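Local coordinates for protein phycocyanobilin lyase subunit beta (Nostoc sp. PCC 7120, PDB 5N3U) that associates with the CpcE subunit to form a lyase and is probably required for attaching the bilin chromophore to the phycocyanin alpha chain, at residues Thr36-Phe41 with Thr54-Leu59; Ser82-Ala87 with Arg111-Lys116; Thr141-Ser146 with Val159-Leu164. One frame throughout, in Å; residues are numbered along the deposited sequence.

Contact 1: Thr36-Phe41 with Thr54-Leu59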
loop_
_atom_site.group_PDB
_atom_site.type_symbol
_atom_site.label_atom_id
_atom_site.label_comp_id
_atom_site.label_asym_id
_atom_site.label_seq_id
_atom_site.Cartn_x
_atom_site.Cartn_y
_atom_site.Cartn_z
ATOM N N THR B 36 -16.486 7.441 17.035
ATOM C CA THR B 36 -16.958 8.047 15.791
ATOM C C THR B 36 -15.939 8.963 15.206
ATOM O O THR B 36 -15.725 8.950 13.998
ATOM C CB THR B 36 -18.333 8.772 16.000
ATOM O OG1 THR B 36 -19.266 7.802 16.466
ATOM C CG2 THR B 36 -18.888 9.320 14.692
ATOM N N LEU B 37 -15.303 9.784 16.016
ATOM C CA LEU B 37 -14.309 10.695 15.492
ATOM C C LEU B 37 -13.215 9.859 14.795
ATOM O O LEU B 37 -12.783 10.214 13.707
ATOM C CB LEU B 37 -13.679 11.594 16.553
ATOM C CG LEU B 37 -14.689 12.689 17.103
ATOM C CD1 LEU B 37 -14.233 13.301 18.403
ATOM C CD2 LEU B 37 -14.854 13.838 16.102
ATOM N N ILE B 38 -12.763 8.799 15.469
ATOM C CA ILE B 38 -11.670 7.964 14.897
ATOM C C ILE B 38 -12.159 7.363 13.564
ATOM O O ILE B 38 -11.419 7.344 12.553
ATOM C CB ILE B 38 -11.275 6.914 15.927
ATOM C CG1 ILE B 38 -10.601 7.673 17.073
ATOM C CG2 ILE B 38 -10.350 5.859 15.299
ATOM C CD1 ILE B 38 -10.533 6.795 18.265
ATOM N N ALA B 39 -13.394 6.903 13.528
ATOM C CA ALA B 39 -13.941 6.272 12.339
ATOM C C ALA B 39 -13.972 7.250 11.146
ATOM O O ALA B 39 -13.866 6.824 10.036
ATOM C CB ALA B 39 -15.327 5.747 12.611
ATOM N N VAL B 40 -14.066 8.552 11.394
ATOM C CA VAL B 40 -14.054 9.537 10.341
ATOM C C VAL B 40 -12.766 9.431 9.504
ATOM O O VAL B 40 -12.798 9.739 8.330
ATOM C CB VAL B 40 -14.244 10.966 10.861
ATOM C CG1 VAL B 40 -13.958 12.007 9.795
ATOM C CG2 VAL B 40 -15.675 11.108 11.386
ATOM N N PHE B 41 -11.643 9.049 10.105
ATOM C CA PHE B 41 -10.379 8.997 9.338
ATOM C C PHE B 41 -10.459 8.011 8.162
ATOM O O PHE B 41 -9.758 8.133 7.192
ATOM C CB PHE B 41 -9.241 8.547 10.227
ATOM C CG PHE B 41 -8.955 9.371 11.436
ATOM C CD1 PHE B 41 -9.258 10.750 11.522
ATOM C CD2 PHE B 41 -8.296 8.778 12.485
ATOM C CE1 PHE B 41 -8.883 11.476 12.633
ATOM C CE2 PHE B 41 -7.941 9.492 13.613
ATOM C CZ PHE B 41 -8.239 10.850 13.705
ATOM N N THR B 54 -8.493 17.323 15.023
ATOM C CA THR B 54 -8.489 18.494 15.928
ATOM C C THR B 54 -9.358 18.286 17.164
ATOM O O THR B 54 -8.925 18.558 18.284
ATOM C CB THR B 54 -8.878 19.759 15.145
ATOM O OG1 THR B 54 -7.904 19.905 14.126
ATOM C CG2 THR B 54 -8.800 21.031 16.048
ATOM N N ALA B 55 -10.565 17.794 16.973
ATOM C CA ALA B 55 -11.425 17.427 18.028
ATOM C C ALA B 55 -10.790 16.423 18.988
ATOM O O ALA B 55 -10.910 16.548 20.230
ATOM C CB ALA B 55 -12.713 16.841 17.477
ATOM N N LEU B 56 -10.125 15.404 18.450
ATOM C CA LEU B 56 -9.536 14.423 19.328
ATOM C C LEU B 56 -8.432 15.028 20.132
ATOM O O LEU B 56 -8.304 14.739 21.325
ATOM C CB LEU B 56 -9.056 13.172 18.545
ATOM C CG LEU B 56 -10.251 12.383 18.082
ATOM C CD1 LEU B 56 -9.955 11.501 16.860
ATOM C CD2 LEU B 56 -10.867 11.506 19.132
ATOM N N VAL B 57 -7.642 15.852 19.500
ATOM C CA VAL B 57 -6.517 16.431 20.152
ATOM C C VAL B 57 -7.012 17.309 21.302
ATOM O O VAL B 57 -6.408 17.326 22.355
ATOM C CB VAL B 57 -5.699 17.254 19.187
ATOM C CG1 VAL B 57 -4.632 18.067 19.867
ATOM C CG2 VAL B 57 -4.969 16.385 18.191
ATOM N N GLN B 58 -8.131 18.005 21.104
ATOM C CA GLN B 58 -8.613 18.924 22.159
ATOM C C GLN B 58 -9.053 18.102 23.315
ATOM O O GLN B 58 -8.756 18.414 24.423
ATOM C CB GLN B 58 -9.737 19.837 21.669
ATOM C CG GLN B 58 -9.203 21.059 20.898
ATOM C CD GLN B 58 -10.260 21.743 20.011
ATOM O OE1 GLN B 58 -11.471 21.482 20.154
ATOM N NE2 GLN B 58 -9.815 22.651 19.106
ATOM N N LEU B 59 -9.687 16.978 23.067
ATOM C CA LEU B 59 -9.993 16.076 24.153
ATOM C C LEU B 59 -8.765 15.588 24.898
ATOM O O LEU B 59 -8.833 15.390 26.055
ATOM C CB LEU B 59 -10.775 14.884 23.636
ATOM C CG LEU B 59 -12.258 15.088 23.302
ATOM C CD1 LEU B 59 -12.843 13.990 22.462
ATOM C CD2 LEU B 59 -13.079 15.135 24.592
#

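Contact 2: Ser82-Ala87 with Arg111-Lys116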
loop_
_atom_site.group_PDB
_atom_site.type_symbol
_atom_site.label_atom_id
_atom_site.label_comp_id
_atom_site.label_asym_id
_atom_site.label_seq_id
_atom_site.Cartn_x
_atom_site.Cartn_y
_atom_site.Cartn_z
ATOM N N SER B 82 -4.564 8.676 12.658
ATOM C CA SER B 82 -4.441 8.184 14.031
ATOM C C SER B 82 -3.084 8.534 14.607
ATOM O O SER B 82 -2.963 9.033 15.713
ATOM C CB SER B 82 -4.664 6.705 14.146
ATOM O OG SER B 82 -5.994 6.379 13.882
ATOM N N ILE B 83 -2.056 8.245 13.850
ATOM C CA ILE B 83 -0.706 8.474 14.296
ATOM C C ILE B 83 -0.441 9.965 14.485
ATOM O O ILE B 83 0.225 10.369 15.418
ATOM C CB ILE B 83 0.294 7.884 13.342
ATOM C CG1 ILE B 83 0.068 6.354 13.202
ATOM C CG2 ILE B 83 1.700 8.231 13.842
ATOM C CD1 ILE B 83 0.175 5.595 14.491
ATOM N N ARG B 84 -0.907 10.789 13.546
ATOM C CA ARG B 84 -0.744 12.218 13.675
ATOM C C ARG B 84 -1.443 12.794 14.957
ATOM O O ARG B 84 -0.936 13.689 15.622
ATOM C CB ARG B 84 -1.202 12.934 12.408
ATOM C CG ARG B 84 -0.741 14.409 12.335
ATOM C CD ARG B 84 -0.901 15.047 10.943
ATOM N NE ARG B 84 -0.548 14.123 9.844
ATOM C CZ ARG B 84 -1.379 13.473 9.031
ATOM N NH1 ARG B 84 -2.680 13.538 9.161
ATOM N NH2 ARG B 84 -0.880 12.685 8.074
ATOM N N THR B 85 -2.604 12.281 15.249
ATOM C CA THR B 85 -3.387 12.680 16.347
ATOM C C THR B 85 -2.725 12.264 17.634
ATOM O O THR B 85 -2.559 13.093 18.558
ATOM C CB THR B 85 -4.746 12.062 16.250
ATOM O OG1 THR B 85 -5.354 12.468 15.029
ATOM C CG2 THR B 85 -5.611 12.490 17.363
ATOM N N LEU B 86 -2.278 11.029 17.724
ATOM C CA LEU B 86 -1.446 10.628 18.872
ATOM C C LEU B 86 -0.213 11.438 19.050
ATOM O O LEU B 86 0.137 11.785 20.191
ATOM C CB LEU B 86 -1.047 9.136 18.743
ATOM C CG LEU B 86 -2.129 8.190 18.969
ATOM C CD1 LEU B 86 -1.870 6.829 18.313
ATOM C CD2 LEU B 86 -2.473 8.112 20.449
ATOM N N ALA B 87 0.482 11.768 17.955
ATOM C CA ALA B 87 1.682 12.552 18.031
ATOM C C ALA B 87 1.323 13.969 18.577
ATOM O O ALA B 87 2.009 14.470 19.419
ATOM C CB ALA B 87 2.361 12.716 16.643
ATOM N N ARG B 111 4.711 6.678 8.522
ATOM C CA ARG B 111 6.029 6.714 9.096
ATOM C C ARG B 111 6.506 8.137 9.455
ATOM O O ARG B 111 7.163 8.324 10.495
ATOM C CB ARG B 111 7.025 6.048 8.126
ATOM C CG ARG B 111 6.692 4.597 7.767
ATOM C CD ARG B 111 7.716 3.921 6.863
ATOM N NE ARG B 111 8.909 3.710 7.664
ATOM C CZ ARG B 111 10.114 3.500 7.179
ATOM N NH1 ARG B 111 10.342 3.410 5.863
ATOM N NH2 ARG B 111 11.094 3.364 8.031
ATOM N N ARG B 112 6.255 9.125 8.573
ATOM C CA ARG B 112 6.724 10.448 8.804
ATOM C C ARG B 112 6.039 11.037 10.001
ATOM O O ARG B 112 6.683 11.759 10.790
ATOM C CB ARG B 112 6.535 11.372 7.602
ATOM C CG ARG B 112 7.390 10.949 6.375
ATOM C CD ARG B 112 7.300 11.910 5.222
ATOM N NE ARG B 112 5.929 12.045 4.755
ATOM C CZ ARG B 112 5.475 11.641 3.545
ATOM N NH1 ARG B 112 6.278 11.101 2.632
ATOM N NH2 ARG B 112 4.214 11.768 3.280
ATOM N N ALA B 113 4.743 10.787 10.122
ATOM C CA ALA B 113 3.944 11.291 11.254
ATOM C C ALA B 113 4.458 10.728 12.570
ATOM O O ALA B 113 4.496 11.414 13.561
ATOM C CB ALA B 113 2.433 10.987 11.080
ATOM N N ALA B 114 4.868 9.459 12.543
ATOM C CA ALA B 114 5.349 8.796 13.722
ATOM C C ALA B 114 6.754 9.316 14.120
ATOM O O ALA B 114 6.981 9.595 15.276
ATOM C CB ALA B 114 5.364 7.328 13.462
ATOM N N ALA B 115 7.629 9.548 13.135
ATOM C CA ALA B 115 8.977 10.049 13.321
ATOM C C ALA B 115 8.946 11.410 13.997
ATOM O O ALA B 115 9.597 11.611 15.015
ATOM C CB ALA B 115 9.675 10.116 11.976
ATOM N N LYS B 116 8.140 12.305 13.487
ATOM C CA LYS B 116 7.950 13.579 14.173
ATOM C C LYS B 116 7.463 13.406 15.580
ATOM O O LYS B 116 8.005 14.019 16.505
ATOM C CB LYS B 116 7.023 14.484 13.410
ATOM C CG LYS B 116 6.913 15.904 13.988
ATOM C CD LYS B 116 6.010 16.786 13.133
ATOM C CE LYS B 116 5.973 18.210 13.636
ATOM N NZ LYS B 116 4.797 18.878 13.005
#

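Contact 3: Thr141-Ser146 with Val159-Leu164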
loop_
_atom_site.group_PDB
_atom_site.type_symbol
_atom_site.label_atom_id
_atom_site.label_comp_id
_atom_site.label_asym_id
_atom_site.label_seq_id
_atom_site.Cartn_x
_atom_site.Cartn_y
_atom_site.Cartn_z
ATOM N N THR B 141 14.988 4.369 17.758
ATOM C CA THR B 141 14.208 4.166 16.550
ATOM C C THR B 141 14.496 5.229 15.545
ATOM O O THR B 141 14.554 4.926 14.353
ATOM C CB THR B 141 12.697 4.144 16.877
ATOM O OG1 THR B 141 12.472 2.901 17.523
ATOM C CG2 THR B 141 11.840 3.985 15.646
ATOM N N LEU B 142 14.589 6.469 15.995
ATOM C CA LEU B 142 14.874 7.550 15.080
ATOM C C LEU B 142 16.226 7.417 14.416
ATOM O O LEU B 142 16.379 7.752 13.239
ATOM C CB LEU B 142 14.772 8.878 15.757
ATOM C CG LEU B 142 13.361 9.371 16.030
ATOM C CD1 LEU B 142 13.375 10.474 17.006
ATOM C CD2 LEU B 142 12.709 9.896 14.783
ATOM N N LEU B 143 17.204 6.917 15.157
ATOM C CA LEU B 143 18.521 6.642 14.572
ATOM C C LEU B 143 18.431 5.561 13.532
ATOM O O LEU B 143 19.022 5.643 12.420
ATOM C CB LEU B 143 19.550 6.263 15.648
ATOM C CG LEU B 143 19.872 7.320 16.686
ATOM C CD1 LEU B 143 20.812 6.755 17.769
ATOM C CD2 LEU B 143 20.533 8.531 16.039
ATOM N N PHE B 144 17.668 4.526 13.837
ATOM C CA PHE B 144 17.456 3.499 12.850
ATOM C C PHE B 144 16.761 3.967 11.569
ATOM O O PHE B 144 17.197 3.612 10.448
ATOM C CB PHE B 144 16.750 2.324 13.528
ATOM C CG PHE B 144 16.337 1.238 12.627
ATOM C CD1 PHE B 144 17.242 0.291 12.263
ATOM C CD2 PHE B 144 15.006 1.066 12.265
ATOM C CE1 PHE B 144 16.878 -0.741 11.471
ATOM C CE2 PHE B 144 14.630 -0.004 11.405
ATOM C CZ PHE B 144 15.558 -0.926 11.051
ATOM N N ILE B 145 15.680 4.745 11.682
ATOM C CA ILE B 145 14.992 5.109 10.428
ATOM C C ILE B 145 15.712 6.202 9.639
ATOM O O ILE B 145 15.386 6.410 8.490
ATOM C CB ILE B 145 13.507 5.469 10.623
ATOM C CG1 ILE B 145 13.342 6.671 11.525
ATOM C CG2 ILE B 145 12.790 4.276 11.247
ATOM C CD1 ILE B 145 11.965 7.244 11.405
ATOM N N SER B 146 16.660 6.887 10.274
ATOM C CA SER B 146 17.474 7.925 9.593
ATOM C C SER B 146 18.364 7.369 8.502
ATOM O O SER B 146 18.940 8.131 7.752
ATOM C CB SER B 146 18.303 8.693 10.611
ATOM O OG SER B 146 19.419 7.916 11.037
ATOM N N VAL B 159 13.719 15.731 12.114
ATOM C CA VAL B 159 12.818 16.543 12.888
ATOM C C VAL B 159 12.526 15.897 14.249
ATOM O O VAL B 159 12.426 16.558 15.292
ATOM C CB VAL B 159 11.521 16.785 12.145
ATOM C CG1 VAL B 159 10.516 17.567 13.007
ATOM C CG2 VAL B 159 11.749 17.564 10.822
ATOM N N GLY B 160 12.352 14.571 14.254
ATOM C CA GLY B 160 12.143 13.871 15.497
ATOM C C GLY B 160 13.350 14.035 16.409
ATOM O O GLY B 160 13.204 14.368 17.545
ATOM N N LEU B 161 14.518 13.832 15.858
ATOM C CA LEU B 161 15.758 13.937 16.593
ATOM C C LEU B 161 15.947 15.298 17.197
ATOM O O LEU B 161 16.369 15.403 18.353
ATOM C CB LEU B 161 16.938 13.577 15.753
ATOM C CG LEU B 161 17.170 12.162 15.324
ATOM C CD1 LEU B 161 18.289 12.065 14.298
ATOM C CD2 LEU B 161 17.471 11.177 16.463
ATOM N N GLN B 162 15.576 16.342 16.491
ATOM C CA GLN B 162 15.688 17.670 17.046
ATOM C C GLN B 162 14.806 17.849 18.217
ATOM O O GLN B 162 15.092 18.616 19.142
ATOM C CB GLN B 162 15.289 18.706 16.004
ATOM C CG GLN B 162 15.670 20.153 16.339
ATOM C CD GLN B 162 15.098 21.118 15.290
ATOM O OE1 GLN B 162 15.264 20.949 14.107
ATOM N NE2 GLN B 162 14.374 22.088 15.736
ATOM N N GLY B 163 13.630 17.242 18.173
ATOM C CA GLY B 163 12.757 17.291 19.311
ATOM C C GLY B 163 13.315 16.713 20.582
ATOM O O GLY B 163 12.821 17.022 21.662
ATOM N N LEU B 164 14.294 15.836 20.480
ATOM C CA LEU B 164 14.879 15.294 21.670
ATOM C C LEU B 164 16.038 16.169 22.308
ATOM O O LEU B 164 16.730 15.709 23.194
ATOM C CB LEU B 164 15.347 13.869 21.376
ATOM C CG LEU B 164 14.236 12.821 21.049
ATOM C CD1 LEU B 164 14.874 11.566 20.540
ATOM C CD2 LEU B 164 13.426 12.464 22.258
#

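Contact 1: Thr36-Phe41 with Thr54-Leu59
Leu56 pushes the end of its side chain between Leu37, Ile38 and Phe41, and three of the five touching pairs of this helix-to-helix contact are made by its CD1 methyl. Leu56 CD1 lies 3.7 Å from Leu37 CB and 3.9 Å from Ile38 CG1. The third neighbour is the ring: Phe41 CZ comes within 3.6 Å of Leu56 CD1, the two side chains meeting tip to tip. Leu37 and Leu56 instead slide past each other in opposite directions, and Ile38 crosses Leu56 at about a right angle. Beyond them, Leu37 CD2 rests 3.9 Å from Ala55 CB, where a small residue lets the leucine close on the helix, and Leu37 CD1 reaches Leu59 CD1 at 4.3 Å. Wholly apolar side chains suit a seam that has no hydrogen bond across it. An alanine in place of Leu56 would probably open a gap between the helices and leave Phe41 CZ and Leu37 CB without the methyl they pack against.

Phe41 CG lies beside its own backbone N (chi1 -59°), back toward the preceding residues, and one face of the ring meets Leu37 O and Ile38 CA, both offset toward the rim. The helices run antiparallel at 142°, their short axes 10.2 Å apart, as in the helical hairpins from which HEAT-type solenoids are built. Helix 76-89 packs beside the pair: Phe41 touches Ser82 and Thr85 and meets the ring of Tyr81, and Leu56 also leans on Thr85.

Contact 2: Ser82-Ala87 with Arg111-Lys116
Ile83 turns its CG2 methyl onto the backbone of the neighbouring helix, between Ala113 and Ala114. CG2 stands anti to its own backbone N while CG1 lies beside that N (chi1 -59°), and it is the CG2 methyl that carries the packing. Ile83 CG2 is 3.6 Å from Ala114 N and 3.8 Å from Ala114 CB. Ile83 CG2 also meets Ala113 CB at 4.0 Å, so a single methyl touches two successive alanines. Ala113 directs its own CB at the first helix, near Arg84: Ala113 CB is 4.2 Å from Arg84 N. The last turn adds Ala87, whose CB lies 4.0 Å from Ala113 O.

Because the residues of 111-116 that touch are alanines, the helices come close, their short axes 8.5 Å apart and Arg84 CA only 5.4 Å from Ala113 CA. They run nearly parallel, at 10°, a packing consistent with helices stacked along a HEAT-repeat solenoid; both segments lie in the HEAT-repeat region of the chain. Alanine suits such a place because it adds bulk enough to fill the seam without holding the backbones apart, and the beta-branched isoleucine supplies the methyl that packs there.

Arg84 CB lies 4.3 Å from Ala113 CB, and from there the arginine sets off along another course. Its CG is anti to the backbone N (chi1 -166°), and its NE is hydrogen-bonded to Leu276 O of a CpcE (alpha) subunit. Leu276 of that subunit also packs on Ala113 and Lys116, so this seam borders the interface with a CpcE subunit. Within CpcF, helix 95-104 covers another side, with Val97 and Leu98 against Ile83 and Ala101 and Ala102 against Ala114.

Contact 3: Thr141-Ser146 with Val159-Leu164
Leu142 and Leu161 mark the closest backbone approach of two antiparallel helices, with their CA atoms 6.6 Å apart. The short axes lie 9.9 Å from each other, and their N-to-C directions make an angle of 154°. Across this seam Leu142 points at the opposite helix, its CG anti to its own carbonyl carbon (chi1 -75°), and both its methyls rest against the backbone at Gly160. Leu142 CD1 packs on that backbone 3.6 Å from Gly160 C, while CD2 lies over Gly160 CA. Glycine fits here because it has no side chain: a CB on that residue would stand only 2.7 Å from Leu142 CD2, a clash.

Hairpins of this kind, two antiparallel helices with leucines filling the space between them, are the building units of HEAT-repeat solenoids, and both segments fall in the HEAT-repeat region of CpcF. Leu161 answers from the other side, bringing its CD2 methyl to 3.6 Å from Leu142 CB. The same methyl also meets a second leucine: Leu161 CD2 and Leu143 CD2 are 4.1 Å apart, the two side chains crossing at about a right angle. Toward the end of the second segment Leu164 CD1 touches Leu142 CD1 at 4.0 Å, so Leu142 is bounded by glycine backbone and two leucine side chains.

The first segment ends with Ser146, whose OG donates a hydrogen bond to Leu143 O at 2.7 Å, with a C=O...donor angle of 125°. That hydroxyl is also hydrogen-bonded to Arg177 NE of helix 171-184, which gives the buried serine oxygen a second partner. On the other flank helix 108-118 packs on the hairpin, Ala115 touching both Leu142 and Ile145.

How the contacts relate
The three contacts follow one another along the chain without overlap and step through an all-helical solenoid. Contacts 1 and 3 each join the antiparallel helices of a hairpin, whereas contact 2 joins two nearly parallel helices, 76-89 and 108-118. Its centre lies 14 Å from that of contact 1 and 13 Å from that of contact 3, and it touches both, the first through helix 76-89 and the second through helix 108-118, where Lys116 meets Val159. Contacts 1 and 3, with centres 27 Å apart and no touch, lie on opposite sides of the chain's centre. Packing thus runs on from one contact to the next, and contacts 2 and 3 both lie against CpcE chains, whereas no other chain touches contact 1.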